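Local coordinates for major pilin backbone protein T-antigen, T13 (Streptococcus pyogenes, PDB 6BBT), which probably builds the shaft of the streptococcal pilus as its major subunit and serves as the surface T antigen used in serotyping, at residues Asn22-Thr30 / Ala186-Lys195; Thr14-Asn22 / Val65-Glu73. One frame throughout, in Å; residues are numbered along the deposited sequence.

How the contacts relate
The four segments alternate along the chain, in the order 14-22, 22-30, 65-73 and 186-195, so the two contacts interlock; Asn-22 belongs to both, and their centres lie about 11 Å apart. Contact 2 closes the end of the N-terminal beta sandwich, between strand 10-17 of one sheet and strand 62-67 of the other. Contact 1 joins that end to the loop leading into strand 193-198 of the second domain and to the start of that strand. The loop 22-30, leading into strand 29-37, is therefore held from both sides of the junction, and Asn-69 ND2 reaches Met-26 O at 2.7 Å. Such linkage would be expected to restrain the two domains of this elongated pilin against bending.

Contact 1 of 2, residues Asn22-Thr30 / Ala186-Lys195; sequences NEILMPKTT and ALYEKGQVVK
Leu-25 points toward segment 186-195 at an interdomain junction, where a loop of the Spy0128-like domain meets the DUF7601 domain. Its CB rests 4.0 Å from Tyr-188 CD1, its CD1 lies 3.8 Å from Gln-192 CB and also touches Val-194 CG2, and its CG and CD2 each come to 3.4 Å from Val-193 O. Leucine suits the place because its two methyls spread between the aliphatic groups of Gln-192 and Val-194 and the Tyr-188 ring. That ring turns its edge to the carbonyl oxygen of Leu-25, and its far end runs alongside Pro-27, both side chains pointing the same way; proline offers a compact, fixed apolar edge, its CB 3.4 Å from Tyr-188 OH.

Lys-28 N donates to Leu-187 O at 2.8 Å, an almost straight bond (165°) directed at a lone pair in the carbonyl plane; Asn-69 ND2 is a second donor to this oxygen. The fully extended Lys-28 side chain, CG anti to the backbone N (chi1 -172°), carries NZ to within 3.1 Å of Glu-189 OE2. In this salt bridge NZ comes from above the carboxylate, 52° out of its plane. Glu-189 opens a type II turn in which Gly-191 takes the positive phi that glycine accommodates readily.

At the other end water does the joining: one molecule donates to Glu-23 O at 2.9 Å and accepts from Lys-195 N, and another bridges the same oxygen to Val-193 O. The Glu-23 and Lys-195 side chains cross at about a right angle, their charged ends paired instead with Lys-225 and Asp-204. Behind the contact, strand 148-166 covers Ile-24, Met-26 and Pro-27 through Phe-154, strand 220-227 backs Tyr-188 and Val-194, and strand 201-206 flanks Val-193 and Lys-195.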
loop_
_atom_site.group_PDB
_atom_site.type_symbol
_atom_site.label_atom_id
_atom_site.label_comp_id
_atom_site.label_asym_id
_atom_site.label_seq_id
_atom_site.Cartn_x
_atom_site.Cartn_y
_atom_site.Cartn_z
ATOM N N ASN A 22 -3.392 0.579 -14.158
ATOM C CA ASN A 22 -4.751 0.423 -13.670
ATOM C C ASN A 22 -5.226 -1.001 -13.449
ATOM O O ASN A 22 -6.224 -1.186 -12.782
ATOM C CB ASN A 22 -5.748 1.167 -14.553
ATOM C CG ASN A 22 -5.585 2.659 -14.494
ATOM O OD1 ASN A 22 -4.921 3.209 -13.616
ATOM N ND2 ASN A 22 -6.206 3.334 -15.437
ATOM N N GLU A 23 -4.514 -1.998 -13.978
ATOM C CA GLU A 23 -4.803 -3.406 -13.683
ATOM C C GLU A 23 -4.471 -3.803 -12.239
ATOM O O GLU A 23 -4.901 -4.847 -11.778
ATOM C CB GLU A 23 -4.003 -4.329 -14.604
ATOM C CG GLU A 23 -4.406 -4.223 -16.069
ATOM C CD GLU A 23 -3.893 -5.384 -16.921
ATOM O OE1 GLU A 23 -2.945 -6.107 -16.508
ATOM O OE2 GLU A 23 -4.442 -5.552 -18.032
ATOM N N ILE A 24 -3.647 -3.005 -11.566
ATOM C CA ILE A 24 -3.233 -3.279 -10.191
ATOM C C ILE A 24 -4.236 -2.644 -9.236
ATOM O O ILE A 24 -4.721 -1.507 -9.459
ATOM C CB ILE A 24 -1.803 -2.757 -9.953
ATOM C CG1 ILE A 24 -0.826 -3.623 -10.777
ATOM C CG2 ILE A 24 -1.438 -2.779 -8.467
ATOM C CD1 ILE A 24 0.591 -3.115 -10.783
ATOM N N LEU A 25 -4.570 -3.381 -8.185
ATOM C CA LEU A 25 -5.490 -2.851 -7.151
ATOM C C LEU A 25 -4.727 -1.955 -6.170
ATOM O O LEU A 25 -3.828 -2.425 -5.491
ATOM C CB LEU A 25 -6.150 -3.981 -6.370
ATOM C CG LEU A 25 -7.219 -4.816 -7.030
ATOM C CD1 LEU A 25 -7.848 -5.737 -5.981
ATOM C CD2 LEU A 25 -8.267 -3.916 -7.693
ATOM N N MET A 26 -5.101 -0.676 -6.113
ATOM C CA MET A 26 -4.603 0.240 -5.059
ATOM C C MET A 26 -5.020 -0.325 -3.676
ATOM O O MET A 26 -6.193 -0.711 -3.506
ATOM C CB MET A 26 -5.222 1.635 -5.251
ATOM C CG MET A 26 -4.784 2.705 -4.244
ATOM S SD MET A 26 -3.139 3.347 -4.653
ATOM C CE MET A 26 -3.545 4.447 -6.011
ATOM N N PRO A 27 -4.081 -0.405 -2.707
ATOM C CA PRO A 27 -4.515 -0.832 -1.378
ATOM C C PRO A 27 -5.504 0.142 -0.714
ATOM O O PRO A 27 -5.363 1.354 -0.832
ATOM C CB PRO A 27 -3.208 -0.927 -0.581
ATOM C CG PRO A 27 -2.205 -0.126 -1.335
ATOM C CD PRO A 27 -2.613 -0.215 -2.776
ATOM N N LYS A 28 -6.489 -0.405 -0.019
ATOM C CA LYS A 28 -7.361 0.398 0.831
ATOM C C LYS A 28 -6.643 0.660 2.158
ATOM O O LYS A 28 -6.526 -0.233 2.997
ATOM C CB LYS A 28 -8.718 -0.266 1.051
ATOM C CG LYS A 28 -9.702 0.652 1.774
ATOM C CD LYS A 28 -10.966 -0.040 2.200
ATOM C CE LYS A 28 -11.719 0.834 3.190
ATOM N NZ LYS A 28 -12.929 0.120 3.640
ATOM N N THR A 29 -6.138 1.881 2.332
ATOM C CA THR A 29 -5.296 2.191 3.488
ATOM C C THR A 29 -5.237 3.695 3.735
ATOM O O THR A 29 -5.739 4.484 2.924
ATOM C CB THR A 29 -3.868 1.612 3.308
ATOM O OG1 THR A 29 -3.174 1.602 4.564
ATOM C CG2 THR A 29 -3.079 2.401 2.273
ATOM N N THR A 30 -4.652 4.089 4.861
ATOM C CA THR A 30 -4.486 5.520 5.152
ATOM C C THR A 30 -3.018 5.774 5.363
ATOM O O THR A 30 -2.265 4.863 5.704
ATOM C CB THR A 30 -5.263 5.976 6.400
ATOM O OG1 THR A 30 -4.785 5.241 7.523
ATOM C CG2 THR A 30 -6.741 5.717 6.221
ATOM N N ALA A 186 -8.849 -6.529 4.675
ATOM C CA ALA A 186 -9.133 -5.108 4.919
ATOM C C ALA A 186 -8.584 -4.185 3.810
ATOM O O ALA A 186 -9.165 -3.140 3.515
ATOM C CB ALA A 186 -8.557 -4.678 6.265
ATOM N N LEU A 187 -7.478 -4.587 3.196
ATOM C CA LEU A 187 -6.841 -3.804 2.135
ATOM C C LEU A 187 -7.431 -4.017 0.750
ATOM O O LEU A 187 -7.368 -3.106 -0.064
ATOM C CB LEU A 187 -5.364 -4.138 2.021
ATOM C CG LEU A 187 -4.330 -3.812 3.125
ATOM C CD1 LEU A 187 -3.010 -3.389 2.468
ATOM C CD2 LEU A 187 -4.756 -2.723 4.069
ATOM N N TYR A 188 -7.917 -5.223 0.466
ATOM C CA TYR A 188 -8.424 -5.576 -0.862
ATOM C C TYR A 188 -9.769 -6.263 -0.706
ATOM O O TYR A 188 -9.840 -7.402 -0.289
ATOM C CB TYR A 188 -7.402 -6.482 -1.595
ATOM C CG TYR A 188 -6.035 -5.855 -1.626
ATOM C CD1 TYR A 188 -5.740 -4.849 -2.527
ATOM C CD2 TYR A 188 -5.053 -6.234 -0.716
ATOM C CE1 TYR A 188 -4.489 -4.254 -2.557
ATOM C CE2 TYR A 188 -3.803 -5.655 -0.734
ATOM C CZ TYR A 188 -3.535 -4.650 -1.638
ATOM O OH TYR A 188 -2.298 -4.077 -1.635
ATOM N N GLU A 189 -10.820 -5.555 -1.090
ATOM C CA GLU A 189 -12.176 -5.880 -0.730
ATOM C C GLU A 189 -12.878 -6.743 -1.767
ATOM O O GLU A 189 -12.514 -6.781 -2.959
ATOM C CB GLU A 189 -12.969 -4.594 -0.541
ATOM C CG GLU A 189 -12.347 -3.664 0.501
ATOM C CD GLU A 189 -13.347 -2.680 1.071
ATOM O OE1 GLU A 189 -13.962 -1.931 0.279
ATOM O OE2 GLU A 189 -13.517 -2.666 2.310
ATOM N N LYS A 190 -13.910 -7.414 -1.282
ATOM C CA LYS A 190 -14.813 -8.217 -2.105
ATOM C C LYS A 190 -15.345 -7.433 -3.284
ATOM O O LYS A 190 -15.685 -6.255 -3.169
ATOM C CB LYS A 190 -16.009 -8.667 -1.250
ATOM C CG LYS A 190 -17.000 -9.590 -1.934
ATOM C CD LYS A 190 -18.091 -10.014 -0.943
ATOM C CE LYS A 190 -19.257 -10.709 -1.652
ATOM N NZ LYS A 190 -18.889 -11.938 -2.427
ATOM N N GLY A 191 -15.426 -8.094 -4.426
ATOM C CA GLY A 191 -15.943 -7.451 -5.609
ATOM C C GLY A 191 -14.923 -6.675 -6.431
ATOM O O GLY A 191 -15.265 -6.208 -7.512
ATOM N N GLN A 192 -13.683 -6.525 -5.950
ATOM C CA GLN A 192 -12.615 -5.950 -6.784
ATOM C C GLN A 192 -12.020 -7.049 -7.643
ATOM O O GLN A 192 -12.178 -8.239 -7.337
ATOM C CB GLN A 192 -11.572 -5.278 -5.904
ATOM C CG GLN A 192 -12.172 -4.133 -5.108
ATOM C CD GLN A 192 -12.606 -2.990 -5.994
ATOM O OE1 GLN A 192 -11.883 -2.581 -6.870
ATOM N NE2 GLN A 192 -13.781 -2.469 -5.766
ATOM N N VAL A 193 -11.339 -6.670 -8.724
ATOM C CA VAL A 193 -10.879 -7.650 -9.706
ATOM C C VAL A 193 -9.349 -7.737 -9.727
ATOM O O VAL A 193 -8.655 -6.749 -9.495
ATOM C CB VAL A 193 -11.434 -7.418 -11.136
ATOM C CG1 VAL A 193 -12.941 -7.583 -11.169
ATOM C CG2 VAL A 193 -11.099 -6.062 -11.700
ATOM N N VAL A 194 -8.871 -8.956 -9.920
ATOM C CA VAL A 194 -7.467 -9.270 -10.066
ATOM C C VAL A 194 -7.346 -9.997 -11.414
ATOM O O VAL A 194 -8.162 -10.867 -11.759
ATOM C CB VAL A 194 -6.983 -10.189 -8.904
ATOM C CG1 VAL A 194 -5.528 -10.624 -9.086
ATOM C CG2 VAL A 194 -7.123 -9.468 -7.551
ATOM N N LYS A 195 -6.307 -9.654 -12.164
ATOM C CA LYS A 195 -6.099 -10.241 -13.481
ATOM C C LYS A 195 -5.566 -11.674 -13.400
ATOM O O LYS A 195 -4.773 -12.013 -12.532
ATOM C CB LYS A 195 -5.133 -9.387 -14.288
ATOM C CG LYS A 195 -5.629 -7.973 -14.494
ATOM C CD LYS A 195 -6.791 -7.967 -15.479
ATOM C CE LYS A 195 -7.533 -6.679 -15.415
ATOM N NZ LYS A 195 -8.521 -6.678 -16.525
HETATM O O HOH W 1 -4.417 -7.614 -11.006
HETATM O O HOH W 2 -7.781 -5.133 -11.574
HETATM O O HOH W 3 -7.624 -0.701 5.403
#

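Contact 2 of 2, residues Thr14-Asn22 / Val65-Glu73; sequences TKSMIYTDN and VSYDNTDKE
Lys-72 NZ donates to Asn-22 O at 2.7 Å, the shortest bond between the two loops that close this end of the beta sandwich. The donor sits 20° off the carbonyl plane. A second bond ties the same pair of loops: Glu-73 N gives its hydrogen to Asn-22 OD1 at 3.1 Å. The main-chain carbonyl of Asn-22 thus serves the lysine, while its short amide side chain supplies the acceptor for Glu-73 N. That OD1 also lies in the plane of the Tyr-19 ring, at its edge.

Tyr-19 already points toward 65-73, and with CG anti to the backbone N (chi1 -171°) the ring continues to Lys-72 and Glu-73, meeting their backbone obliquely. Its OH, which bonds to Ile-24 O, touches Lys-72 CD at 3.3 Å; the lysine chain passes this hydroxyl, crossing the tyrosine obliquely on its way to Asn-22. The Glu-73 carboxylate is paired with Lys-76.

Deeper in, strands 14-17 and 65-67 face each other from opposite sheets; their short axes approach to 9.3 Å and are only 20° from parallel. Tyr-67 bridges this gap. Met-17 CB meets the hydroxyl end of its ring obliquely, 3.9 Å from Tyr-67 CZ, and the OH, bonded to Lys-76 O, touches Lys-15 CG at 3.5 Å. Val-65 CG2 lies against Lys-15 CB at 3.8 Å. Val-65 and the Tyr-67 hydroxyl thus flank CB and CG of Lys-15, whose NZ is covalently joined to Asn-152 CG in an isopeptide bond and hydrogen-bonded to Glu-101 OE1.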
loop_
_atom_site.group_PDB
_atom_site.type_symbol
_atom_site.label_atom_id
_atom_site.label_comp_id
_atom_site.label_asym_id
_atom_site.label_seq_id
_atom_site.Cartn_x
_atom_site.Cartn_y
_atom_site.Cartn_z
ATOM N N THR A 14 1.109 17.061 0.489
ATOM C CA THR A 14 0.763 16.258 -0.674
ATOM C C THR A 14 1.278 14.853 -0.451
ATOM O O THR A 14 2.383 14.656 0.029
ATOM C CB THR A 14 1.359 16.843 -1.965
ATOM O OG1 THR A 14 0.712 18.080 -2.249
ATOM C CG2 THR A 14 1.127 15.899 -3.192
ATOM N N LYS A 15 0.453 13.877 -0.792
ATOM C CA LYS A 15 0.854 12.493 -0.792
ATOM C C LYS A 15 0.739 11.997 -2.212
ATOM O O LYS A 15 -0.311 12.145 -2.818
ATOM C CB LYS A 15 -0.071 11.679 0.102
ATOM C CG LYS A 15 0.189 10.186 0.085
ATOM C CD LYS A 15 1.582 9.821 0.567
ATOM C CE LYS A 15 1.813 8.320 0.516
ATOM N NZ LYS A 15 3.120 7.896 1.080
ATOM N N SER A 16 1.803 11.405 -2.724
ATOM C CA SER A 16 1.774 10.733 -4.019
ATOM C C SER A 16 2.048 9.262 -3.802
ATOM O O SER A 16 3.026 8.897 -3.151
ATOM C CB SER A 16 2.815 11.315 -4.967
ATOM O OG SER A 16 2.533 12.685 -5.198
ATOM N N MET A 17 1.155 8.419 -4.312
ATOM C CA MET A 17 1.396 6.989 -4.362
ATOM C C MET A 17 1.907 6.688 -5.769
ATOM O O MET A 17 1.278 7.099 -6.740
ATOM C CB MET A 17 0.108 6.201 -4.108
ATOM C CG MET A 17 0.301 4.693 -4.117
ATOM S SD MET A 17 1.145 4.143 -2.629
ATOM C CE MET A 17 -0.236 3.535 -1.640
ATOM N N ILE A 18 3.034 5.995 -5.866
ATOM C CA ILE A 18 3.567 5.563 -7.153
ATOM C C ILE A 18 2.561 4.531 -7.690
ATOM O O ILE A 18 2.306 3.511 -7.043
ATOM C CB ILE A 18 4.969 4.935 -7.029
ATOM C CG1 ILE A 18 5.993 5.955 -6.481
ATOM C CG2 ILE A 18 5.446 4.338 -8.364
ATOM C CD1 ILE A 18 6.096 7.251 -7.269
ATOM N N TYR A 19 1.958 4.855 -8.830
ATOM C CA TYR A 19 0.920 4.029 -9.424
ATOM C C TYR A 19 0.861 4.273 -10.930
ATOM O O TYR A 19 0.495 5.358 -11.365
ATOM C CB TYR A 19 -0.426 4.374 -8.809
ATOM C CG TYR A 19 -1.537 3.431 -9.186
ATOM C CD1 TYR A 19 -1.810 2.274 -8.426
ATOM C CD2 TYR A 19 -2.325 3.681 -10.306
ATOM C CE1 TYR A 19 -2.844 1.402 -8.803
ATOM C CE2 TYR A 19 -3.350 2.828 -10.663
ATOM C CZ TYR A 19 -3.616 1.700 -9.921
ATOM O OH TYR A 19 -4.648 0.885 -10.346
ATOM N N THR A 20 1.198 3.253 -11.704
ATOM C CA THR A 20 1.340 3.400 -13.155
ATOM C C THR A 20 0.514 2.413 -13.973
ATOM O O THR A 20 0.565 2.464 -15.214
ATOM C CB THR A 20 2.807 3.285 -13.568
ATOM O OG1 THR A 20 3.305 2.000 -13.209
ATOM C CG2 THR A 20 3.647 4.380 -12.883
ATOM N N ASP A 21 -0.273 1.556 -13.326
ATOM C CA ASP A 21 -0.959 0.474 -14.053
ATOM C C ASP A 21 -2.336 0.215 -13.429
ATOM O O ASP A 21 -2.425 -0.343 -12.335
ATOM C CB ASP A 21 -0.079 -0.777 -14.027
ATOM C CG ASP A 21 -0.706 -1.981 -14.714
ATOM O OD1 ASP A 21 -1.824 -1.897 -15.263
ATOM O OD2 ASP A 21 -0.050 -3.033 -14.691
ATOM N N ASN A 22 -3.392 0.579 -14.158
ATOM C CA ASN A 22 -4.751 0.423 -13.670
ATOM C C ASN A 22 -5.226 -1.001 -13.449
ATOM O O ASN A 22 -6.224 -1.186 -12.782
ATOM C CB ASN A 22 -5.748 1.167 -14.553
ATOM C CG ASN A 22 -5.585 2.659 -14.494
ATOM O OD1 ASN A 22 -4.921 3.209 -13.616
ATOM N ND2 ASN A 22 -6.206 3.334 -15.437
ATOM N N VAL A 65 -4.573 11.005 4.871
ATOM C CA VAL A 65 -5.164 10.845 3.536
ATOM C C VAL A 65 -5.510 9.362 3.435
ATOM O O VAL A 65 -4.887 8.527 4.100
ATOM C CB VAL A 65 -4.244 11.259 2.348
ATOM C CG1 VAL A 65 -3.944 12.752 2.340
ATOM C CG2 VAL A 65 -2.962 10.443 2.313
ATOM N N SER A 66 -6.496 9.061 2.598
ATOM C CA SER A 66 -7.037 7.716 2.476
ATOM C C SER A 66 -7.011 7.302 1.040
ATOM O O SER A 66 -7.353 8.107 0.169
ATOM C CB SER A 66 -8.493 7.698 2.947
ATOM O OG SER A 66 -8.527 8.048 4.307
ATOM N N TYR A 67 -6.615 6.050 0.808
ATOM C CA TYR A 67 -6.747 5.408 -0.499
ATOM C C TYR A 67 -7.745 4.260 -0.434
ATOM O O TYR A 67 -7.938 3.656 0.611
ATOM C CB TYR A 67 -5.393 4.857 -0.937
ATOM C CG TYR A 67 -4.449 5.930 -1.325
ATOM C CD1 TYR A 67 -4.429 6.411 -2.624
ATOM C CD2 TYR A 67 -3.578 6.496 -0.395
ATOM C CE1 TYR A 67 -3.556 7.412 -3.008
ATOM C CE2 TYR A 67 -2.707 7.520 -0.759
ATOM C CZ TYR A 67 -2.699 7.975 -2.073
ATOM O OH TYR A 67 -1.831 8.970 -2.480
ATOM N N ASP A 68 -8.410 3.962 -1.538
ATOM C CA ASP A 68 -9.174 2.724 -1.604
ATOM C C ASP A 68 -9.018 2.051 -2.947
ATOM O O ASP A 68 -8.343 2.569 -3.849
ATOM C CB ASP A 68 -10.629 2.935 -1.151
ATOM C CG ASP A 68 -11.482 3.684 -2.157
ATOM O OD1 ASP A 68 -11.220 3.665 -3.385
ATOM O OD2 ASP A 68 -12.468 4.272 -1.677
ATOM N N ASN A 69 -9.607 0.873 -3.050
ATOM C CA ASN A 69 -9.428 0.010 -4.218
ATOM C C ASN A 69 -9.909 0.635 -5.535
ATOM O O ASN A 69 -9.473 0.223 -6.594
ATOM C CB ASN A 69 -10.151 -1.317 -4.032
ATOM C CG ASN A 69 -9.620 -2.163 -2.864
ATOM O OD1 ASN A 69 -10.374 -2.945 -2.321
ATOM N ND2 ASN A 69 -8.359 -1.994 -2.468
ATOM N N THR A 70 -10.822 1.597 -5.470
ATOM C CA THR A 70 -11.280 2.290 -6.669
ATOM C C THR A 70 -10.319 3.374 -7.173
ATOM O O THR A 70 -10.526 3.922 -8.257
ATOM C CB THR A 70 -12.662 2.948 -6.467
ATOM O OG1 THR A 70 -12.579 3.981 -5.494
ATOM C CG2 THR A 70 -13.716 1.936 -6.055
ATOM N N ASP A 71 -9.296 3.725 -6.393
ATOM C CA ASP A 71 -8.353 4.754 -6.824
ATOM C C ASP A 71 -7.433 4.214 -7.917
ATOM O O ASP A 71 -6.778 3.181 -7.752
ATOM C CB ASP A 71 -7.543 5.312 -5.642
ATOM C CG ASP A 71 -8.396 6.142 -4.691
ATOM O OD1 ASP A 71 -9.432 6.702 -5.128
ATOM O OD2 ASP A 71 -8.063 6.223 -3.495
ATOM N N LYS A 72 -7.450 4.905 -9.052
ATOM C CA LYS A 72 -6.658 4.543 -10.213
ATOM C C LYS A 72 -5.666 5.690 -10.472
ATOM O O LYS A 72 -5.454 6.551 -9.588
ATOM C CB LYS A 72 -7.571 4.262 -11.426
ATOM C CG LYS A 72 -8.533 3.081 -11.284
ATOM C CD LYS A 72 -7.745 1.773 -11.244
ATOM C CE LYS A 72 -8.584 0.560 -10.912
ATOM N NZ LYS A 72 -7.723 -0.614 -10.554
ATOM N N GLU A 73 -5.051 5.676 -11.664
ATOM C CA GLU A 73 -4.040 6.648 -12.102
ATOM C C GLU A 73 -4.390 8.072 -11.752
ATOM O O GLU A 73 -3.552 8.845 -11.296
ATOM C CB GLU A 73 -3.879 6.577 -13.636
ATOM C CG GLU A 73 -2.896 7.600 -14.203
ATOM C CD GLU A 73 -1.494 7.306 -13.763
ATOM O OE1 GLU A 73 -1.165 6.102 -13.668
ATOM O OE2 GLU A 73 -0.733 8.267 -13.522
#